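Local coordinates for protein alpha-fucosidase (Bifidobacterium bifidum, PDB 2EAB) that probably cleaves alpha-1,2-linked L-fucose from glycans, this chain being the calcium-binding catalytic piece of a longer glycoside hydrolase family 95 protein, at residues G140-Y146 with N204-P210; Q245-V249 with V308-A312; V224-L229 with G263-K267; Y136-G140 with T211-Y215; L240-S244 with A279-Y284. One frame throughout, in Å; residues are numbered along the deposited sequence.

Contact 1: G140-Y146 with N204-P210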
# COMPACT_ATOMS: atom_id res chain seq x y z
N GLY A 140 -16.40 15.44 4.39
CA GLY A 140 -17.66 15.98 3.88
C GLY A 140 -17.56 16.17 2.38
O GLY A 140 -16.97 15.34 1.68
N ASP A 141 -18.13 17.27 1.91
CA ASP A 141 -18.12 17.61 0.49
C ASP A 141 -17.99 19.11 0.29
O ASP A 141 -18.37 19.89 1.15
CB ASP A 141 -19.42 17.16 -0.19
CG ASP A 141 -19.68 15.68 -0.05
OD1 ASP A 141 -19.28 14.91 -0.95
OD2 ASP A 141 -20.29 15.28 0.97
N ILE A 142 -17.42 19.48 -0.86
CA ILE A 142 -17.50 20.84 -1.38
C ILE A 142 -18.57 20.83 -2.47
O ILE A 142 -18.50 20.04 -3.41
CB ILE A 142 -16.15 21.30 -1.99
CG1 ILE A 142 -15.03 21.21 -0.95
CG2 ILE A 142 -16.27 22.73 -2.55
CD1 ILE A 142 -13.63 21.29 -1.53
N TYR A 143 -19.58 21.69 -2.31
CA TYR A 143 -20.61 21.86 -3.35
C TYR A 143 -20.47 23.21 -4.03
O TYR A 143 -20.32 24.24 -3.37
CB TYR A 143 -22.01 21.72 -2.77
CG TYR A 143 -22.44 20.29 -2.53
CD1 TYR A 143 -22.87 19.48 -3.58
CD2 TYR A 143 -22.42 19.74 -1.24
CE1 TYR A 143 -23.28 18.17 -3.35
CE2 TYR A 143 -22.81 18.43 -1.01
CZ TYR A 143 -23.24 17.65 -2.07
OH TYR A 143 -23.64 16.35 -1.86
N LEU A 144 -20.50 23.19 -5.36
CA LEU A 144 -20.48 24.39 -6.18
C LEU A 144 -21.75 24.40 -7.01
O LEU A 144 -21.84 23.73 -8.03
CB LEU A 144 -19.23 24.42 -7.07
CG LEU A 144 -17.86 24.26 -6.39
CD1 LEU A 144 -16.75 24.06 -7.41
CD2 LEU A 144 -17.55 25.44 -5.49
N ASP A 145 -22.75 25.14 -6.52
CA ASP A 145 -24.09 25.10 -7.12
C ASP A 145 -24.28 26.27 -8.08
O ASP A 145 -24.38 27.42 -7.67
CB ASP A 145 -25.17 25.09 -6.02
CG ASP A 145 -26.57 24.81 -6.57
OD1 ASP A 145 -26.74 24.74 -7.80
OD2 ASP A 145 -27.50 24.67 -5.75
N TYR A 146 -24.32 25.93 -9.37
CA TYR A 146 -24.44 26.92 -10.44
C TYR A 146 -25.88 27.35 -10.68
O TYR A 146 -26.13 28.37 -11.34
CB TYR A 146 -23.83 26.35 -11.73
CG TYR A 146 -22.31 26.34 -11.77
CD1 TYR A 146 -21.57 25.58 -10.86
CD2 TYR A 146 -21.62 27.07 -12.73
CE1 TYR A 146 -20.17 25.57 -10.89
CE2 TYR A 146 -20.22 27.06 -12.78
CZ TYR A 146 -19.51 26.30 -11.86
OH TYR A 146 -18.13 26.30 -11.91
N ASN A 204 -21.65 32.31 -11.97
CA ASN A 204 -22.54 32.48 -10.83
C ASN A 204 -22.70 31.15 -10.11
O ASN A 204 -23.13 30.17 -10.72
CB ASN A 204 -23.91 32.98 -11.30
CG ASN A 204 -23.83 34.32 -12.01
OD1 ASN A 204 -23.78 35.37 -11.37
ND2 ASN A 204 -23.82 34.29 -13.34
N PHE A 205 -22.33 31.12 -8.84
CA PHE A 205 -22.45 29.89 -8.05
C PHE A 205 -22.42 30.13 -6.55
O PHE A 205 -21.94 31.16 -6.08
CB PHE A 205 -21.37 28.86 -8.45
CG PHE A 205 -19.97 29.29 -8.10
CD1 PHE A 205 -19.43 28.99 -6.86
CD2 PHE A 205 -19.20 29.99 -9.02
CE1 PHE A 205 -18.14 29.39 -6.53
CE2 PHE A 205 -17.91 30.39 -8.71
CZ PHE A 205 -17.38 30.09 -7.45
N ASN A 206 -22.95 29.15 -5.82
CA ASN A 206 -22.90 29.13 -4.38
C ASN A 206 -21.90 28.05 -3.95
O ASN A 206 -21.96 26.92 -4.43
CB ASN A 206 -24.29 28.83 -3.83
CG ASN A 206 -24.32 28.69 -2.32
OD1 ASN A 206 -23.91 27.67 -1.77
ND2 ASN A 206 -24.83 29.72 -1.65
N VAL A 207 -20.98 28.41 -3.06
CA VAL A 207 -20.03 27.44 -2.53
C VAL A 207 -20.32 27.13 -1.07
O VAL A 207 -20.47 28.04 -0.24
CB VAL A 207 -18.54 27.84 -2.76
CG1 VAL A 207 -18.24 29.23 -2.23
CG2 VAL A 207 -17.59 26.82 -2.13
N SER A 208 -20.41 25.84 -0.76
CA SER A 208 -20.61 25.37 0.60
C SER A 208 -19.67 24.19 0.86
O SER A 208 -19.14 23.58 -0.07
CB SER A 208 -22.07 24.97 0.84
OG SER A 208 -22.48 23.96 -0.05
N MET A 209 -19.46 23.89 2.14
CA MET A 209 -18.59 22.77 2.50
C MET A 209 -19.15 22.00 3.70
O MET A 209 -18.55 21.99 4.78
CB MET A 209 -17.16 23.25 2.76
CG MET A 209 -16.12 22.14 2.73
SD MET A 209 -14.45 22.82 2.86
CE MET A 209 -13.48 21.33 2.91
N PRO A 210 -20.31 21.34 3.52
CA PRO A 210 -20.93 20.60 4.61
C PRO A 210 -20.10 19.40 5.03
O PRO A 210 -19.59 18.65 4.18
CB PRO A 210 -22.26 20.15 4.03
CG PRO A 210 -22.03 20.10 2.55
CD PRO A 210 -21.12 21.25 2.29
O HOH W 1 -21.09 16.35 3.40
O HOH W 2 -24.56 29.74 -13.02
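With chi1 at -163°, M209 turns CG to the far side of CB from its own backbone N and then runs out straight, which lays CG 3.9 Å from CG1 of I142 and lets SD and CE slant past the same methylene. L144 and V207 lie side by side and point the same way, CD2 of L144 against CG2 of V207 at 3.6 Å. Further along, CB of F205 sits over one face of the Y146 ring, 4.2 Å from its centroid, a CH-pi contact; the two rings have slid apart and barely overlap. P210 brings CG to the edge of the Y143 ring, 3.8 Å from CD2. Backbone bonds pair Y143 with S208 and D145 with N206, and D141 N donates to P210 O at 3.0 Å. A water bridges that carbonyl to D141 OD2, while OD1 is held by R71. Cutting M209 back to alanine would probably leave CG1 of I142 without its neighbour and open a gap beside I246. These antiparallel strands lie mid-sheet in a beta-sandwich, flanked by 69-76 and 266-271, with I142, L144, F205, V207 and M209 turned to strands 190-197, 241-250 and 273-282 of the facing sheet.

Contact 2: Q245-V249 with V308-A312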
# COMPACT_ATOMS: atom_id res chain seq x y z
N GLN A 245 -11.42 25.63 5.55
CA GLN A 245 -11.68 26.98 5.05
C GLN A 245 -11.59 27.04 3.54
O GLN A 245 -10.73 26.39 2.93
CB GLN A 245 -10.70 27.98 5.67
CG GLN A 245 -10.90 28.16 7.16
CD GLN A 245 -9.90 29.08 7.81
OE1 GLN A 245 -9.51 30.11 7.26
NE2 GLN A 245 -9.48 28.71 9.01
N ILE A 246 -12.50 27.80 2.95
CA ILE A 246 -12.50 28.08 1.52
C ILE A 246 -12.40 29.59 1.33
O ILE A 246 -13.28 30.34 1.76
CB ILE A 246 -13.77 27.56 0.79
CG1 ILE A 246 -13.95 26.05 1.04
CG2 ILE A 246 -13.71 27.91 -0.70
CD1 ILE A 246 -15.12 25.41 0.29
N LYS A 247 -11.31 30.02 0.71
CA LYS A 247 -11.08 31.42 0.39
C LYS A 247 -11.38 31.62 -1.09
O LYS A 247 -10.78 30.97 -1.95
CB LYS A 247 -9.63 31.80 0.72
CG LYS A 247 -9.29 33.27 0.49
CD LYS A 247 -7.82 33.51 0.78
CE LYS A 247 -7.45 34.99 0.65
NZ LYS A 247 -8.09 35.83 1.71
N VAL A 248 -12.32 32.53 -1.39
CA VAL A 248 -12.77 32.77 -2.75
C VAL A 248 -12.14 34.04 -3.30
O VAL A 248 -12.35 35.13 -2.76
CB VAL A 248 -14.32 32.87 -2.82
CG1 VAL A 248 -14.79 33.05 -4.25
CG2 VAL A 248 -14.97 31.62 -2.21
N VAL A 249 -11.35 33.90 -4.36
CA VAL A 249 -10.63 35.02 -4.95
C VAL A 249 -11.12 35.31 -6.37
O VAL A 249 -10.90 34.51 -7.29
CB VAL A 249 -9.09 34.80 -4.94
CG1 VAL A 249 -8.35 36.05 -5.43
CG2 VAL A 249 -8.60 34.41 -3.55
N VAL A 308 -4.45 29.19 3.44
CA VAL A 308 -5.19 29.76 2.31
C VAL A 308 -4.71 31.17 1.95
O VAL A 308 -4.65 31.52 0.77
CB VAL A 308 -6.74 29.69 2.47
CG1 VAL A 308 -7.22 28.24 2.46
CG2 VAL A 308 -7.22 30.40 3.73
N GLN A 309 -4.35 31.96 2.96
CA GLN A 309 -3.84 33.31 2.72
C GLN A 309 -2.48 33.28 2.02
O GLN A 309 -2.28 34.02 1.05
CB GLN A 309 -3.76 34.13 4.01
CG GLN A 309 -3.47 35.62 3.78
CD GLN A 309 -4.57 36.31 3.00
OE1 GLN A 309 -5.73 36.30 3.40
NE2 GLN A 309 -4.21 36.93 1.87
N ASP A 310 -1.57 32.43 2.49
CA ASP A 310 -0.26 32.29 1.86
C ASP A 310 -0.38 31.87 0.40
O ASP A 310 0.36 32.37 -0.46
CB ASP A 310 0.62 31.28 2.62
CG ASP A 310 1.20 31.85 3.91
OD1 ASP A 310 1.17 33.08 4.12
OD2 ASP A 310 1.70 31.04 4.73
N ALA A 311 -1.30 30.95 0.12
CA ALA A 311 -1.53 30.47 -1.23
C ALA A 311 -2.08 31.58 -2.13
O ALA A 311 -1.58 31.79 -3.24
CB ALA A 311 -2.48 29.27 -1.22
N ALA A 312 -3.09 32.29 -1.64
CA ALA A 312 -3.68 33.41 -2.38
C ALA A 312 -2.65 34.49 -2.67
O ALA A 312 -2.65 35.07 -3.76
CB ALA A 312 -4.85 33.98 -1.61
O HOH W 3 -6.58 38.24 0.51
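Q245 opens the contact beside V308 of the helix: its carbonyl O lies 4.0 Å from CG1 of V308, and its side-chain OE1 comes near the other methyl, CG2. The amide is anchored through NE2, which bonds to N243 OD1 and to N301 O, two turns back toward the start of the helix. Two residues on, K247 does most of the work. Its CB meets CB of V308 at 4.0 Å; the chain then stays extended to CE, so the methylenes run along the helix, CD 3.7 Å from V308 O and CE 3.6 Å from CB of A312. A last bend (chi4 67°) turns NZ to Q309 OE1 at 2.9 Å, a hydrogen bond that meets the oxygen from a direction tilted 34° out of the amide plane. Q309 reaches it by folding back at chi2. One water accepts from both NZ and Q309 NE2, closing a small ring, and NZ also forms a salt bridge with D227. A leucine in place of K247 would probably keep some of the greasy packing but leave D227 without its countercharge and Q309 OE1 without its donor. V249 ends the walk with CG2 4.2 Å from CB of A312. Segments 245-249 and 308-312 run 26° apart, and helix 297-314 thus lies along one face of the nine-stranded sheet; I246 points to the opposite face, toward V207, and strands 228-235 and 273-282 flank the strand.

Contact 3: V224-L229 with G263-K267; sequences VKGDTL and GASLK
L266 reaches from its strand into the tip of the hairpin that V224 and L229 bracket. CB aims at the hairpin, and from CG the side chain forks. CD1 lies 3.5 Å from CG1 of V224, with G226 O a little farther off; CD2 settles 3.4 Å from D227 O and skirts the backbone N of T228 and of L229. Neither torsion is staggered (chi1 -138°, chi2 24°), which suggests that the methyls are set by the shape of the turn. That turn is type II', tying K225 to T228 by a reciprocal pair of backbone bonds, with G226 at the positive phi of its second position. T228 OG1 donates to D227 OD1 at 2.8 Å, approaching from above the carboxylate plane, the other oxygen being taken by the K247 salt bridge. Farther from the turn, CG2 of V224 touches S265 O at 3.4 Å and CD1 of L229 rests 3.7 Å from A264 O, so carbonyls rather than side chains meet these methyls. Here the two sheets of the sandwich come together: the hairpin bonds through D227 and L229 to strand 241-250, whereas L266 and K267 bond to strands 203-208 and 256-259, with L257 and V248 also packed on L266.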
# COMPACT_ATOMS: atom_id res chain seq x y z
N VAL A 224 -19.08 32.87 7.76
CA VAL A 224 -18.47 33.62 6.67
C VAL A 224 -17.90 34.93 7.22
O VAL A 224 -18.57 35.64 7.98
CB VAL A 224 -19.49 33.91 5.55
CG1 VAL A 224 -18.93 34.90 4.53
CG2 VAL A 224 -19.92 32.63 4.86
N LYS A 225 -16.66 35.23 6.84
CA LYS A 225 -16.08 36.54 7.08
C LYS A 225 -15.32 36.96 5.83
O LYS A 225 -14.33 36.32 5.45
CB LYS A 225 -15.16 36.53 8.31
CG LYS A 225 -14.66 37.92 8.71
CD LYS A 225 -13.87 37.89 10.01
CE LYS A 225 -13.33 39.27 10.38
NZ LYS A 225 -14.40 40.20 10.83
N GLY A 226 -15.80 38.02 5.19
CA GLY A 226 -15.21 38.50 3.95
C GLY A 226 -15.23 37.43 2.88
O GLY A 226 -16.28 36.89 2.56
N ASP A 227 -14.04 37.09 2.37
CA ASP A 227 -13.92 36.15 1.26
C ASP A 227 -13.79 34.68 1.68
O ASP A 227 -13.54 33.82 0.83
CB ASP A 227 -12.74 36.55 0.35
CG ASP A 227 -11.38 36.44 1.04
OD1 ASP A 227 -11.32 36.06 2.23
OD2 ASP A 227 -10.37 36.73 0.38
N THR A 228 -13.98 34.39 2.96
CA THR A 228 -13.68 33.05 3.49
C THR A 228 -14.83 32.40 4.26
O THR A 228 -15.44 33.01 5.14
CB THR A 228 -12.39 33.09 4.35
OG1 THR A 228 -11.32 33.60 3.55
CG2 THR A 228 -12.00 31.69 4.85
N LEU A 229 -15.10 31.15 3.89
CA LEU A 229 -16.05 30.28 4.57
C LEU A 229 -15.28 29.33 5.49
O LEU A 229 -14.31 28.69 5.05
CB LEU A 229 -16.84 29.47 3.54
CG LEU A 229 -17.80 28.38 4.03
CD1 LEU A 229 -19.04 29.00 4.64
CD2 LEU A 229 -18.18 27.46 2.88
N GLY A 263 -26.57 31.61 5.33
CA GLY A 263 -25.56 31.95 6.33
C GLY A 263 -24.50 30.87 6.53
O GLY A 263 -23.78 30.88 7.53
N ALA A 264 -24.41 29.96 5.57
CA ALA A 264 -23.50 28.82 5.66
C ALA A 264 -22.82 28.56 4.32
O ALA A 264 -22.38 27.44 4.03
CB ALA A 264 -24.24 27.58 6.15
N SER A 265 -22.72 29.61 3.51
CA SER A 265 -22.17 29.51 2.16
C SER A 265 -21.73 30.88 1.65
O SER A 265 -22.04 31.91 2.24
CB SER A 265 -23.20 28.90 1.21
OG SER A 265 -24.34 29.72 1.10
N LEU A 266 -20.99 30.87 0.54
CA LEU A 266 -20.53 32.08 -0.10
C LEU A 266 -21.10 32.12 -1.51
O LEU A 266 -21.14 31.10 -2.20
CB LEU A 266 -19.00 32.09 -0.12
CG LEU A 266 -18.16 33.34 0.18
CD1 LEU A 266 -18.87 34.38 1.03
CD2 LEU A 266 -16.86 32.91 0.84
N LYS A 267 -21.57 33.30 -1.92
CA LYS A 267 -22.20 33.48 -3.23
C LYS A 267 -21.30 34.29 -4.15
O LYS A 267 -20.88 35.40 -3.81
CB LYS A 267 -23.56 34.16 -3.08
CG LYS A 267 -24.37 34.25 -4.37
CD LYS A 267 -25.61 35.11 -4.16
CE LYS A 267 -26.49 35.12 -5.40
NZ LYS A 267 -27.69 35.98 -5.21

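Contact 4: Y136-G140 with T211-Y215; sequences YLNWG and TNTNY
G140 and T211 form a single backbone bridge, CA to CA 4.0 Å, just past the point where N212 N donates to W139 O at 2.9 Å and nearly straight (167°). W139 and G140 together face F74 as a classic beta bulge, and a CB on G140 would run into CA of T211. The same carbonyl of W139 is gripped a second time: Y215 OH donates to it, also at 2.9 Å, in the carbonyl plane and on a lone pair. Y215 gets there because chi1 (58°) tucks its ring between its own backbone N and carbonyl carbon. One face of that ring takes CD1 of L137, a CH-pi contact 3.8 Å from the centroid; the opposite face has N212 O above it, off toward the rim. N138 O lies 3.3 Å from CE2 near the ring plane and is buried with no polar partner in the model. CG2 of T211 rests 3.9 Å from NE1 of W139, its hydroxyl going instead to E220. N212 OD1 accepts from N214 N, an Asx turn that rounds off the loop. Both loops cap one end of the sandwich: W139 meets F74 of strand 69-76 edge-to-face, its side chain about 12 Å from a bound calcium, while L137 and Y215 pack on L235 and T211 on V231, both of strand 228-235.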
# COMPACT_ATOMS: atom_id res chain seq x y z
N TYR A 136 -11.62 5.74 10.00
CA TYR A 136 -11.40 6.90 9.15
C TYR A 136 -12.74 7.44 8.67
O TYR A 136 -13.60 6.66 8.25
CB TYR A 136 -10.59 6.46 7.95
CG TYR A 136 -10.17 7.57 7.01
CD1 TYR A 136 -9.45 8.66 7.48
CD2 TYR A 136 -10.45 7.51 5.65
CE1 TYR A 136 -9.02 9.67 6.61
CE2 TYR A 136 -10.05 8.51 4.77
CZ TYR A 136 -9.33 9.58 5.27
OH TYR A 136 -8.89 10.57 4.42
N LEU A 137 -12.90 8.76 8.71
CA LEU A 137 -14.14 9.42 8.30
C LEU A 137 -14.00 10.18 7.00
O LEU A 137 -13.03 10.92 6.82
CB LEU A 137 -14.54 10.48 9.34
CG LEU A 137 -14.87 10.08 10.77
CD1 LEU A 137 -15.18 11.31 11.61
CD2 LEU A 137 -16.01 9.12 10.82
N ASN A 138 -14.99 10.05 6.12
CA ASN A 138 -15.19 11.08 5.10
C ASN A 138 -15.39 12.40 5.84
O ASN A 138 -16.18 12.48 6.77
CB ASN A 138 -16.41 10.79 4.24
CG ASN A 138 -16.85 12.00 3.44
OD1 ASN A 138 -16.15 12.44 2.52
ND2 ASN A 138 -17.99 12.56 3.80
N TRP A 139 -14.66 13.44 5.42
CA TRP A 139 -14.78 14.75 6.05
C TRP A 139 -16.13 15.36 5.69
O TRP A 139 -16.92 15.74 6.57
CB TRP A 139 -13.62 15.65 5.62
CG TRP A 139 -13.60 17.01 6.25
CD1 TRP A 139 -14.52 18.01 6.11
CD2 TRP A 139 -12.57 17.54 7.09
NE1 TRP A 139 -14.13 19.12 6.83
CE2 TRP A 139 -12.94 18.85 7.44
CE3 TRP A 139 -11.37 17.02 7.60
CZ2 TRP A 139 -12.15 19.66 8.26
CZ3 TRP A 139 -10.59 17.82 8.41
CH2 TRP A 139 -10.98 19.13 8.74
N GLY A 140 -16.40 15.44 4.39
CA GLY A 140 -17.66 15.98 3.88
C GLY A 140 -17.56 16.17 2.38
O GLY A 140 -16.97 15.34 1.68
N THR A 211 -19.96 19.21 6.33
CA THR A 211 -19.36 18.00 6.86
C THR A 211 -20.34 16.84 6.71
O THR A 211 -21.56 17.05 6.62
CB THR A 211 -18.98 18.18 8.34
OG1 THR A 211 -20.06 18.84 9.01
CG2 THR A 211 -17.70 18.99 8.48
N ASN A 212 -19.80 15.63 6.66
CA ASN A 212 -20.63 14.44 6.57
C ASN A 212 -21.58 14.43 7.76
O ASN A 212 -21.17 14.66 8.89
CB ASN A 212 -19.75 13.19 6.56
CG ASN A 212 -20.51 11.93 6.27
OD1 ASN A 212 -21.42 11.56 7.01
ND2 ASN A 212 -20.14 11.25 5.19
N THR A 213 -22.86 14.16 7.49
CA THR A 213 -23.90 14.31 8.50
C THR A 213 -24.05 13.09 9.40
O THR A 213 -24.99 13.04 10.21
CB THR A 213 -25.26 14.62 7.83
OG1 THR A 213 -25.60 13.56 6.93
CG2 THR A 213 -25.18 15.93 7.03
N ASN A 214 -23.15 12.11 9.29
CA ASN A 214 -23.33 10.83 9.97
C ASN A 214 -22.42 10.57 11.17
O ASN A 214 -22.66 9.63 11.94
CB ASN A 214 -23.24 9.68 8.97
CG ASN A 214 -24.24 9.83 7.84
OD1 ASN A 214 -23.86 10.09 6.69
ND2 ASN A 214 -25.52 9.71 8.16
N TYR A 215 -21.38 11.38 11.33
CA TYR A 215 -20.57 11.32 12.54
C TYR A 215 -21.02 12.35 13.56
O TYR A 215 -21.49 13.43 13.20
CB TYR A 215 -19.07 11.41 12.24
CG TYR A 215 -18.54 12.63 11.51
CD1 TYR A 215 -18.23 13.81 12.19
CD2 TYR A 215 -18.23 12.56 10.15
CE1 TYR A 215 -17.67 14.90 11.51
CE2 TYR A 215 -17.67 13.64 9.47
CZ TYR A 215 -17.39 14.80 10.16
OH TYR A 215 -16.83 15.88 9.50

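Contact 5: L240-S244 with A279-Y284; sequences LLYNS and AAATDY
D283 OD1 takes the backbone N of L241 at 2.8 Å, the shortest polar bond between these two antiparallel neighbours of the nine-stranded sheet in the family's beta-sandwich domain. The N-H reaches the oxygen from above the carboxylate plane, 46° out of it, and the carboxylate is in place because chi1 (68°) folds it back between the backbone N and carbonyl carbon of D283. The return bond, D283 N to L241 O, is long at 3.3 Å, so the end of the strand pair is closed by one firm and one slack bond. Apolar groups hem in the acid: OD2 lies 3.5 Å from CG of L241, and CD1 of L240 slides past OD1. R292 adds a long, weak ion pair. Within the regular part, N243 and A281 are the hydrogen-bonded pair, both bonds 3.0 Å; Y242 with T282 and S244 with A280 are non-hydrogen-bonded pairs, the last bringing CB against CB. N243 and A281 turn to helix 297-314, where N243 ND2 bonds to N301 OD1, while its OD1 accepts from Q245 NE2, whereas A280 and T282 turn to strand 69-76 of the other sheet. Y242 sends its hydroxyl to E220. Past the strand, Y284 heads for the calcium region, its side chain about 4 Å from that of L393, a residue of the metal site, and its OH bonded to A489 O. T282 OG1, also bonded to T78, shapes this exit as an ST turn by accepting from Y284 N at 2.9 Å.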
# COMPACT_ATOMS: atom_id res chain seq x y z
N LEU A 240 -11.47 15.31 18.84
CA LEU A 240 -10.53 15.77 17.81
C LEU A 240 -11.05 17.06 17.17
O LEU A 240 -12.20 17.12 16.74
CB LEU A 240 -10.34 14.70 16.73
CG LEU A 240 -9.23 14.96 15.71
CD1 LEU A 240 -7.86 14.72 16.33
CD2 LEU A 240 -9.41 14.08 14.49
N LEU A 241 -10.21 18.08 17.11
CA LEU A 241 -10.59 19.36 16.52
C LEU A 241 -10.44 19.31 15.02
O LEU A 241 -9.47 18.74 14.51
CB LEU A 241 -9.74 20.51 17.07
CG LEU A 241 -9.72 20.71 18.58
CD1 LEU A 241 -8.71 21.78 18.96
CD2 LEU A 241 -11.11 21.08 19.10
N TYR A 242 -11.38 19.91 14.30
CA TYR A 242 -11.29 20.00 12.85
C TYR A 242 -11.67 21.40 12.37
O TYR A 242 -12.48 22.09 12.99
CB TYR A 242 -12.13 18.92 12.16
CG TYR A 242 -13.62 19.00 12.41
CD1 TYR A 242 -14.45 19.78 11.61
CD2 TYR A 242 -14.20 18.26 13.45
CE1 TYR A 242 -15.82 19.84 11.84
CE2 TYR A 242 -15.57 18.32 13.68
CZ TYR A 242 -16.38 19.11 12.88
OH TYR A 242 -17.73 19.15 13.13
N ASN A 243 -11.07 21.80 11.25
CA ASN A 243 -11.24 23.13 10.70
C ASN A 243 -10.96 23.07 9.20
O ASN A 243 -9.92 22.58 8.77
CB ASN A 243 -10.28 24.11 11.39
CG ASN A 243 -10.50 25.56 10.99
OD1 ASN A 243 -10.29 25.94 9.84
ND2 ASN A 243 -10.90 26.39 11.95
N SER A 244 -11.92 23.54 8.41
CA SER A 244 -11.71 23.71 6.98
C SER A 244 -12.12 25.10 6.55
O SER A 244 -13.05 25.70 7.12
CB SER A 244 -12.46 22.65 6.18
OG SER A 244 -13.86 22.85 6.23
N ALA A 279 -8.28 24.69 2.43
CA ALA A 279 -7.37 24.02 3.35
C ALA A 279 -8.16 23.39 4.49
O ALA A 279 -9.28 23.81 4.79
CB ALA A 279 -6.33 24.99 3.89
N ALA A 280 -7.57 22.38 5.13
CA ALA A 280 -8.19 21.72 6.26
C ALA A 280 -7.13 21.12 7.15
O ALA A 280 -6.03 20.78 6.68
CB ALA A 280 -9.15 20.65 5.79
N ALA A 281 -7.45 20.99 8.43
CA ALA A 281 -6.55 20.37 9.40
C ALA A 281 -7.32 19.93 10.63
O ALA A 281 -8.43 20.41 10.90
CB ALA A 281 -5.46 21.33 9.81
N THR A 282 -6.69 19.02 11.36
CA THR A 282 -7.12 18.65 12.70
C THR A 282 -5.96 18.89 13.65
O THR A 282 -4.84 19.23 13.22
CB THR A 282 -7.52 17.16 12.81
OG1 THR A 282 -6.34 16.35 12.82
CG2 THR A 282 -8.44 16.73 11.67
N ASP A 283 -6.21 18.70 14.94
CA ASP A 283 -5.15 18.70 15.95
C ASP A 283 -4.59 17.29 16.23
O ASP A 283 -3.98 17.07 17.27
CB ASP A 283 -5.61 19.39 17.24
CG ASP A 283 -6.69 18.62 17.99
OD1 ASP A 283 -7.43 17.84 17.35
OD2 ASP A 283 -6.80 18.80 19.22
N TYR A 284 -4.79 16.35 15.30
CA TYR A 284 -4.16 15.04 15.41
C TYR A 284 -2.64 15.18 15.47
O TYR A 284 -2.07 16.04 14.81
CB TYR A 284 -4.52 14.15 14.21
CG TYR A 284 -3.77 12.84 14.20
CD1 TYR A 284 -4.23 11.77 14.97
CD2 TYR A 284 -2.59 12.68 13.48
CE1 TYR A 284 -3.53 10.57 15.01
CE2 TYR A 284 -1.88 11.48 13.51
CZ TYR A 284 -2.36 10.43 14.27
OH TYR A 284 -1.65 9.25 14.29

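Contacts 4 and 5 are buried and lie toward the calcium site; contacts 1, 2 and 3 are partly open. Contact 1 belongs to the seven-stranded sheet and contact 5 to the nine-stranded one, both built on antiparallel backbone bonds, while contact 3 joins the two sheets mainly through methyls set against backbone. Contacts 2 and 5 share strand 241-250, and Q245 N bonds to A279 O between them; contact 2 relies on a strand lysine that reaches across to the helix, and whose salt bridge ties it to contact 3. I246 packs on M209 of contact 1 in the sandwich core. G140 belongs to contacts 1 and 4, and the indole of W139 packs against contact 5.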